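Local coordinates for protein peptidoglycan glycosyltransferase (Atopobium parvulum, PDB 4OVD) that is a penicillin-binding protein that pairs a dimerisation domain with a penicillin-binding transpeptidase-type domain, at residues F317-E322 and M356-T361; R368-I373 and R395-Y400. All blocks are in the same frame, centred on the assembly; numbering follows the deposited sequence.

Contact 1 of 2, residues F317-E322 and M356-T361; sequences FNIPTE and MAFLET
Phe358 lays its ring against Phe317 and Ile319 of the neighbouring strand, both on the same side of its plane, and each of the two strand residues meets a different part of that ring. Phe317 comes to the outer end: its CD1 lies 3.5 Å from Phe358 CE1, and its CB and CG also lie against that one carbon. The two side chains run at about a right angle to each other, while the ring planes are inclined by 52° with centroids 5.4 Å apart, an oblique aromatic pair. Ile319 takes a face instead. Its CD1 methyl sits over the Phe358 ring, 4.1 Å from the centroid and 26° off the normal, a CH-pi contact displaced toward the root of the ring, where Ile319 CD1 is 3.8 Å from Phe358 CG. That reach depends on the CG1 branch of Ile319 lying beside its backbone N. The next residue of the helix, Leu359, adds a single methyl, CD2, 4.0 Å from Phe317 CE2, and its side chain crosses Phe317 at about a right angle.

No hydrogen bond joins the two segments; the contact is wholly apolar. Met347 of helix 344-350 touches Phe317, Ile319 and Leu359, so a third element closes the cluster. Strand 317-319 and helix 356-361 run at 127° to each other, their axes 9.9 Å apart. Backbone hydrogen bonds of Phe317 with Met342 and of Ile319 with Met340 pair the strand into a small two-stranded antiparallel sheet, which here packs by its side chains against a helix of the transpeptidase-type domain.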
ATOM      1  N   PHE A 317      -6.621 -19.252 -23.903  1.00 35.49           N
ATOM      2  CA  PHE A 317      -6.380 -18.493 -25.149  1.00 35.81           C
ATOM      3  C   PHE A 317      -5.014 -18.742 -25.727  1.00 38.22           C
ATOM      4  O   PHE A 317      -4.051 -19.111 -25.020  1.00 33.93           O
ATOM      5  CB  PHE A 317      -6.509 -17.011 -24.873  1.00 38.53           C
ATOM      6  CG  PHE A 317      -7.827 -16.643 -24.257  1.00 34.22           C
ATOM      7  CD1 PHE A 317      -8.919 -16.355 -25.048  1.00 39.80           C
ATOM      8  CD2 PHE A 317      -7.963 -16.606 -22.894  1.00 37.28           C
ATOM      9  CE1 PHE A 317     -10.131 -16.046 -24.483  1.00 37.35           C
ATOM     10  CE2 PHE A 317      -9.191 -16.338 -22.312  1.00 35.86           C
ATOM     11  CZ  PHE A 317     -10.262 -16.021 -23.117  1.00 35.57           C
ATOM     12  N   ASN A 318      -4.945 -18.633 -27.045  1.00 36.72           N
ATOM     13  CA  ASN A 318      -3.682 -18.846 -27.746  1.00 44.37           C
ATOM     14  C   ASN A 318      -2.913 -17.501 -27.689  1.00 40.10           C
ATOM     15  O   ASN A 318      -3.267 -16.525 -28.329  1.00 36.85           O
ATOM     16  CB  ASN A 318      -3.927 -19.331 -29.179  1.00 47.27           C
ATOM     17  CG  ASN A 318      -2.662 -19.860 -29.824  1.00 50.29           C
ATOM     18  OD1 ASN A 318      -2.079 -20.861 -29.395  1.00 58.71           O
ATOM     19  ND2 ASN A 318      -2.234 -19.195 -30.857  1.00 63.34           N
ATOM     20  N   ILE A 319      -1.893 -17.447 -26.859  1.00 34.21           N
ATOM     21  CA  ILE A 319      -1.188 -16.172 -26.654  1.00 35.05           C
ATOM     22  C   ILE A 319       0.098 -16.088 -27.501  1.00 38.96           C
ATOM     23  O   ILE A 319       1.016 -16.917 -27.305  1.00 41.94           O
ATOM     24  CB  ILE A 319      -0.950 -15.974 -25.148  1.00 32.11           C
ATOM     25  CG1 ILE A 319      -2.298 -15.979 -24.333  1.00 32.63           C
ATOM     26  CG2 ILE A 319      -0.206 -14.681 -24.836  1.00 35.84           C
ATOM     27  CD1 ILE A 319      -3.256 -14.892 -24.685  1.00 35.54           C
ATOM     28  N   PRO A 320       0.193 -15.082 -28.414  1.00 42.16           N
ATOM     29  CA  PRO A 320       1.417 -14.978 -29.212  1.00 43.42           C
ATOM     30  C   PRO A 320       2.624 -14.578 -28.408  1.00 39.32           C
ATOM     31  O   PRO A 320       2.518 -14.239 -27.226  1.00 35.08           O
ATOM     32  CB  PRO A 320       1.083 -13.911 -30.278  1.00 43.29           C
ATOM     33  CG  PRO A 320       0.020 -13.083 -29.641  1.00 41.40           C
ATOM     34  CD  PRO A 320      -0.737 -13.970 -28.692  1.00 39.70           C
ATOM     35  N   THR A 321       3.795 -14.588 -29.051  1.00 39.36           N
ATOM     36  CA  THR A 321       5.042 -14.228 -28.330  1.00 39.04           C
ATOM     37  C   THR A 321       5.068 -12.778 -28.114  1.00 43.03           C
ATOM     38  O   THR A 321       5.716 -12.312 -27.196  1.00 42.51           O
ATOM     39  CB  THR A 321       6.323 -14.605 -29.123  1.00 44.67           C
ATOM     40  OG1 THR A 321       6.100 -14.223 -30.473  1.00 46.51           O
ATOM     41  CG2 THR A 321       6.555 -16.111 -29.128  1.00 49.07           C
ATOM     42  N   GLU A 322       4.408 -12.038 -28.992  1.00 39.45           N
ATOM     43  CA  GLU A 322       4.375 -10.608 -28.868  1.00 44.30           C
ATOM     44  C   GLU A 322       3.067 -10.142 -29.422  1.00 42.49           C
ATOM     45  O   GLU A 322       2.464 -10.891 -30.142  1.00 42.02           O
ATOM     46  CB  GLU A 322       5.503  -9.956 -29.692  1.00 48.43           C
ATOM     47  CG  GLU A 322       5.445 -10.310 -31.181  1.00 56.94           C
ATOM     48  CD  GLU A 322       6.576  -9.679 -32.031  1.00 67.23           C
ATOM     49  OE1 GLU A 322       7.526  -9.099 -31.470  1.00 67.76           O
ATOM     50  OE2 GLU A 322       6.517  -9.770 -33.280  1.00 68.87           O
HETATM   51  N   MSE A 356      -2.148 -10.353 -20.692  1.00 28.82           N
HETATM   52  CA  MSE A 356      -2.951  -9.262 -20.130  1.00 29.37           C
HETATM   53  C   MSE A 356      -3.420  -8.279 -21.175  1.00 31.28           C
HETATM   54  O   MSE A 356      -4.618  -7.883 -21.262  1.00 30.30           O
HETATM   55  CB  MSE A 356      -2.135  -8.526 -19.100  1.00 29.69           C
HETATM   56  CG  MSE A 356      -1.917  -9.210 -17.786  1.00 34.00           C
HETATM   57 SE   MSE A 356      -3.533  -9.803 -16.881  0.51 25.38          SE
HETATM   58  CE  MSE A 356      -3.467 -11.661 -17.183  1.00 29.66           C
ATOM     59  N   ALA A 357      -2.523  -7.929 -22.069  1.00 33.17           N
ATOM     60  CA  ALA A 357      -2.912  -6.943 -23.120  1.00 31.78           C
ATOM     61  C   ALA A 357      -3.923  -7.596 -24.045  1.00 34.09           C
ATOM     62  O   ALA A 357      -4.770  -6.927 -24.610  1.00 35.93           O
ATOM     63  CB  ALA A 357      -1.713  -6.522 -23.925  1.00 30.41           C
ATOM     64  N   PHE A 358      -3.765  -8.879 -24.303  1.00 31.27           N
ATOM     65  CA  PHE A 358      -4.704  -9.586 -25.130  1.00 33.80           C
ATOM     66  C   PHE A 358      -6.080  -9.561 -24.463  1.00 35.25           C
ATOM     67  O   PHE A 358      -7.123  -9.228 -25.097  1.00 33.31           O
ATOM     68  CB  PHE A 358      -4.254 -11.025 -25.323  1.00 35.27           C
ATOM     69  CG  PHE A 358      -5.281 -11.883 -25.963  1.00 39.88           C
ATOM     70  CD1 PHE A 358      -6.218 -12.549 -25.177  1.00 38.20           C
ATOM     71  CD2 PHE A 358      -5.286 -12.094 -27.337  1.00 47.19           C
ATOM     72  CE1 PHE A 358      -7.191 -13.352 -25.751  1.00 41.76           C
ATOM     73  CE2 PHE A 358      -6.255 -12.914 -27.907  1.00 48.26           C
ATOM     74  CZ  PHE A 358      -7.231 -13.521 -27.104  1.00 39.39           C
ATOM     75  N   LEU A 359      -6.089  -9.832 -23.164  1.00 33.33           N
ATOM     76  CA  LEU A 359      -7.384  -9.882 -22.460  1.00 33.63           C
ATOM     77  C   LEU A 359      -8.076  -8.556 -22.529  1.00 36.45           C
ATOM     78  O   LEU A 359      -9.252  -8.463 -22.868  1.00 36.50           O
ATOM     79  CB  LEU A 359      -7.207 -10.307 -21.017  1.00 34.13           C
ATOM     80  CG  LEU A 359      -6.789 -11.758 -20.749  1.00 36.38           C
ATOM     81  CD1 LEU A 359      -6.658 -11.912 -19.257  1.00 35.86           C
ATOM     82  CD2 LEU A 359      -7.829 -12.722 -21.310  1.00 38.33           C
ATOM     83  N   GLU A 360      -7.348  -7.496 -22.258  1.00 36.18           N
ATOM     84  CA  GLU A 360      -7.968  -6.164 -22.275  1.00 35.02           C
ATOM     85  C   GLU A 360      -8.371  -5.765 -23.641  1.00 37.03           C
ATOM     86  O   GLU A 360      -9.396  -5.123 -23.788  1.00 41.69           O
ATOM     87  CB  GLU A 360      -7.028  -5.093 -21.702  1.00 35.66           C
ATOM     88  CG  GLU A 360      -7.649  -3.728 -21.384  1.00 37.37           C
ATOM     89  CD  GLU A 360      -7.983  -2.883 -22.589  1.00 41.07           C
ATOM     90  OE1 GLU A 360      -7.291  -3.024 -23.612  1.00 41.52           O
ATOM     91  OE2 GLU A 360      -8.886  -2.015 -22.457  1.00 42.30           O
ATOM     92  N   THR A 361      -7.553  -6.052 -24.641  1.00 37.57           N
ATOM     93  CA  THR A 361      -7.904  -5.547 -25.963  1.00 44.28           C
ATOM     94  C   THR A 361      -8.960  -6.379 -26.675  1.00 44.08           C
ATOM     95  O   THR A 361      -9.773  -5.832 -27.339  1.00 38.00           O
ATOM     96  CB  THR A 361      -6.683  -5.388 -26.900  1.00 45.55           C
ATOM     97  OG1 THR A 361      -6.061  -6.645 -27.047  1.00 47.81           O
ATOM     98  CG2 THR A 361      -5.649  -4.369 -26.353  1.00 43.61           C
TER

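Contact 2 of 2, residues R368-I373 and R395-Y400; sequences RFAEGI and RSLDQY
With CG turned away from its own N (chi1 -178°), Phe369 carries its ring along the helix flank to meet Tyr400, whose CG lies beside the backbone N (chi1 -81°) and whose ring extends toward the helix. The two side chains cross at about a right angle. The phenol oxygen leads: Tyr400 OH comes to the edge of the phenylalanine ring, near its plane, 3.5 Å from Phe369 CD2. Tyr400 OH also lies 3.3 Å from Ala370 CB, so the end of the tyrosine fits against the small methyl and the ring edge together. Leu397 meets that methyl as well, its CB 3.8 Å from Ala370 CB.

The loop carrying Leu397 and Tyr400 is bonded internally. Ser396 N gives a nearly straight bond (170°) to a lone pair of Gln399 OE1, 2.9 Å away, and Ser396 OG binds Asp398 OD1 at 2.7 Å. Residues 397-399 form a short 3-10 turn, and Tyr400 N bonds back to Leu397 O. Met408 of helix 404-408 touches both aromatic side chains.

Across the segments there is no hydrogen bond: the hydroxyl meets carbon on the helix, and the attachment rests on van der Waals fit, while Ser396 finds its polar partners within the loop.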
ATOM      1  N   ARG A 368     -15.132  -0.929 -20.454  1.00 40.12           N
ATOM      2  CA  ARG A 368     -15.306  -1.708 -19.222  1.00 41.54           C
ATOM      3  C   ARG A 368     -14.044  -1.678 -18.413  1.00 37.28           C
ATOM      4  O   ARG A 368     -14.101  -1.720 -17.177  1.00 33.90           O
ATOM      5  CB  ARG A 368     -15.777  -3.160 -19.479  1.00 39.51           C
ATOM      6  CG  ARG A 368     -17.225  -3.232 -19.937  1.00 47.04           C
ATOM      7  CD  ARG A 368     -17.717  -4.640 -20.238  1.00 47.08           C
ATOM      8  NE  ARG A 368     -16.981  -5.240 -21.349  1.00 43.67           N
ATOM      9  CZ  ARG A 368     -17.509  -6.141 -22.163  1.00 48.95           C
ATOM     10  NH1 ARG A 368     -18.783  -6.478 -22.007  1.00 43.75           N
ATOM     11  NH2 ARG A 368     -16.769  -6.671 -23.161  1.00 48.94           N
ATOM     12  N   PHE A 369     -12.898  -1.569 -19.091  1.00 36.28           N
ATOM     13  CA  PHE A 369     -11.641  -1.503 -18.366  1.00 34.80           C
ATOM     14  C   PHE A 369     -11.583  -0.224 -17.572  1.00 37.55           C
ATOM     15  O   PHE A 369     -11.335  -0.241 -16.374  1.00 36.25           O
ATOM     16  CB  PHE A 369     -10.431  -1.554 -19.306  1.00 35.59           C
ATOM     17  CG  PHE A 369      -9.096  -1.543 -18.595  1.00 35.54           C
ATOM     18  CD1 PHE A 369      -8.623  -2.685 -17.929  1.00 35.83           C
ATOM     19  CD2 PHE A 369      -8.318  -0.445 -18.620  1.00 36.58           C
ATOM     20  CE1 PHE A 369      -7.414  -2.678 -17.342  1.00 37.89           C
ATOM     21  CE2 PHE A 369      -7.059  -0.446 -18.036  1.00 37.72           C
ATOM     22  CZ  PHE A 369      -6.599  -1.570 -17.420  1.00 37.52           C
ATOM     23  N   ALA A 370     -11.761   0.901 -18.247  1.00 38.41           N
ATOM     24  CA  ALA A 370     -11.716   2.185 -17.568  1.00 37.04           C
ATOM     25  C   ALA A 370     -12.793   2.271 -16.471  1.00 38.92           C
ATOM     26  O   ALA A 370     -12.586   2.897 -15.426  1.00 39.83           O
ATOM     27  CB  ALA A 370     -11.848   3.316 -18.556  1.00 41.45           C
ATOM     28  N   GLU A 371     -13.957   1.665 -16.673  1.00 37.13           N
ATOM     29  CA  GLU A 371     -14.953   1.707 -15.597  1.00 40.47           C
ATOM     30  C   GLU A 371     -14.496   0.918 -14.402  1.00 38.02           C
ATOM     31  O   GLU A 371     -14.683   1.349 -13.276  1.00 38.02           O
ATOM     32  CB  GLU A 371     -16.328   1.209 -16.049  1.00 45.16           C
ATOM     33  CG  GLU A 371     -17.014   2.250 -16.933  1.00 57.46           C
ATOM     34  CD  GLU A 371     -18.240   1.710 -17.639  1.00 68.01           C
ATOM     35  OE1 GLU A 371     -18.460   0.471 -17.630  1.00 77.31           O
ATOM     36  OE2 GLU A 371     -18.949   2.535 -18.241  1.00 64.89           O
ATOM     37  N   GLY A 372     -13.817  -0.201 -14.638  1.00 35.74           N
ATOM     38  CA  GLY A 372     -13.356  -1.011 -13.530  1.00 35.52           C
ATOM     39  C   GLY A 372     -12.246  -0.351 -12.746  1.00 35.05           C
ATOM     40  O   GLY A 372     -12.216  -0.477 -11.537  1.00 34.69           O
ATOM     41  N   ILE A 373     -11.263   0.202 -13.451  1.00 35.80           N
ATOM     42  CA  ILE A 373     -10.140   0.911 -12.840  1.00 39.02           C
ATOM     43  C   ILE A 373     -10.693   1.931 -11.869  1.00 36.99           C
ATOM     44  O   ILE A 373     -10.200   2.094 -10.743  1.00 33.62           O
ATOM     45  CB  ILE A 373      -9.397   1.736 -13.935  1.00 43.64           C
ATOM     46  CG1 ILE A 373      -8.622   0.805 -14.815  1.00 51.97           C
ATOM     47  CG2 ILE A 373      -8.466   2.789 -13.413  1.00 52.93           C
ATOM     48  CD1 ILE A 373      -8.000  -0.317 -14.078  1.00 44.33           C
ATOM     49  N   ARG A 395      -5.079   8.230 -16.957  1.00 37.36           N
ATOM     50  CA  ARG A 395      -5.892   8.762 -18.016  1.00 43.38           C
ATOM     51  C   ARG A 395      -7.333   8.333 -17.833  1.00 44.52           C
ATOM     52  O   ARG A 395      -7.575   7.210 -17.445  1.00 39.24           O
ATOM     53  CB  ARG A 395      -5.439   8.226 -19.371  1.00 40.27           C
ATOM     54  CG  ARG A 395      -4.212   8.897 -19.913  1.00 46.96           C
ATOM     55  CD  ARG A 395      -3.702   8.135 -21.103  1.00 51.83           C
ATOM     56  NE  ARG A 395      -2.478   8.747 -21.588  1.00 60.85           N
ATOM     57  CZ  ARG A 395      -2.334   9.302 -22.777  1.00 71.04           C
ATOM     58  NH1 ARG A 395      -3.312   9.247 -23.670  1.00 72.92           N
ATOM     59  NH2 ARG A 395      -1.168   9.850 -23.103  1.00 89.80           N
ATOM     60  N   SER A 396      -8.280   9.237 -18.076  1.00 41.41           N
ATOM     61  CA  SER A 396      -9.705   8.870 -18.052  1.00 40.93           C
ATOM     62  C   SER A 396     -10.030   8.254 -19.439  1.00 41.80           C
ATOM     63  O   SER A 396      -9.236   8.344 -20.389  1.00 41.87           O
ATOM     64  CB  SER A 396     -10.570  10.077 -17.823  1.00 44.12           C
ATOM     65  OG  SER A 396     -10.261  10.988 -18.865  1.00 50.36           O
ATOM     66  N   LEU A 397     -11.142   7.551 -19.534  1.00 42.18           N
ATOM     67  CA  LEU A 397     -11.526   6.862 -20.775  1.00 45.46           C
ATOM     68  C   LEU A 397     -11.442   7.760 -21.998  1.00 52.26           C
ATOM     69  O   LEU A 397     -10.826   7.368 -22.988  1.00 51.50           O
ATOM     70  CB  LEU A 397     -12.945   6.329 -20.685  1.00 44.96           C
ATOM     71  CG  LEU A 397     -13.462   5.705 -21.983  1.00 47.75           C
ATOM     72  CD1 LEU A 397     -12.557   4.545 -22.379  1.00 49.51           C
ATOM     73  CD2 LEU A 397     -14.917   5.276 -21.823  1.00 50.33           C
ATOM     74  N   ASP A 398     -11.987   8.978 -21.909  1.00 55.23           N
ATOM     75  CA  ASP A 398     -11.975   9.879 -23.070  1.00 64.99           C
ATOM     76  C   ASP A 398     -10.579  10.346 -23.450  1.00 59.02           C
ATOM     77  O   ASP A 398     -10.410  10.905 -24.504  1.00 60.35           O
ATOM     78  CB  ASP A 398     -12.957  11.071 -22.942  1.00 70.37           C
ATOM     79  CG  ASP A 398     -12.570  12.041 -21.845  1.00 87.17           C
ATOM     80  OD1 ASP A 398     -11.931  11.604 -20.869  1.00 83.66           O
ATOM     81  OD2 ASP A 398     -12.923  13.242 -21.943  1.00105.01           O
ATOM     82  N   GLN A 399      -9.578  10.116 -22.608  1.00 56.17           N
ATOM     83  CA  GLN A 399      -8.214  10.495 -22.959  1.00 54.25           C
ATOM     84  C   GLN A 399      -7.436   9.276 -23.499  1.00 54.22           C
ATOM     85  O   GLN A 399      -6.283   9.407 -23.911  1.00 47.93           O
ATOM     86  CB  GLN A 399      -7.470  11.032 -21.737  1.00 60.00           C
ATOM     87  CG  GLN A 399      -8.016  12.262 -21.039  1.00 59.30           C
ATOM     88  CD  GLN A 399      -7.187  12.578 -19.767  1.00 69.82           C
ATOM     89  OE1 GLN A 399      -7.229  11.843 -18.783  1.00 49.24           O
ATOM     90  NE2 GLN A 399      -6.463  13.701 -19.778  1.00 74.16           N
ATOM     91  N   TYR A 400      -8.046   8.091 -23.526  1.00 51.35           N
ATOM     92  CA  TYR A 400      -7.319   6.919 -24.004  1.00 51.28           C
ATOM     93  C   TYR A 400      -6.967   7.095 -25.455  1.00 56.63           C
ATOM     94  O   TYR A 400      -7.692   7.685 -26.244  1.00 53.86           O
ATOM     95  CB  TYR A 400      -8.124   5.602 -23.877  1.00 50.53           C
ATOM     96  CG  TYR A 400      -8.162   4.907 -22.514  1.00 46.85           C
ATOM     97  CD1 TYR A 400      -8.184   5.622 -21.338  1.00 44.21           C
ATOM     98  CD2 TYR A 400      -8.352   3.522 -22.429  1.00 47.54           C
ATOM     99  CE1 TYR A 400      -8.285   4.994 -20.096  1.00 50.09           C
ATOM    100  CE2 TYR A 400      -8.424   2.880 -21.188  1.00 45.39           C
ATOM    101  CZ  TYR A 400      -8.416   3.624 -20.021  1.00 42.97           C
ATOM    102  OH  TYR A 400      -8.562   3.016 -18.797  1.00 37.38           O
TER

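How the contacts relate
Contact 1 closes before contact 2 opens along the chain, and their centres are about 19 Å apart, on the same side of the chain's centre. Both belong to the transpeptidase-type domain. Two consecutive helices connect them: 353-364 supplies one half of contact 1, and 366-375 one half of contact 2. The helices touch directly, with Glu360 OE2 3.5 Å from Phe369 CB, a packing contact. This helix pair receives the small sheet's strand 316-319 in contact 1 and the loop before helix 404-408 in contact 2, so two successive helices link the small sheet to the loop within the same domain.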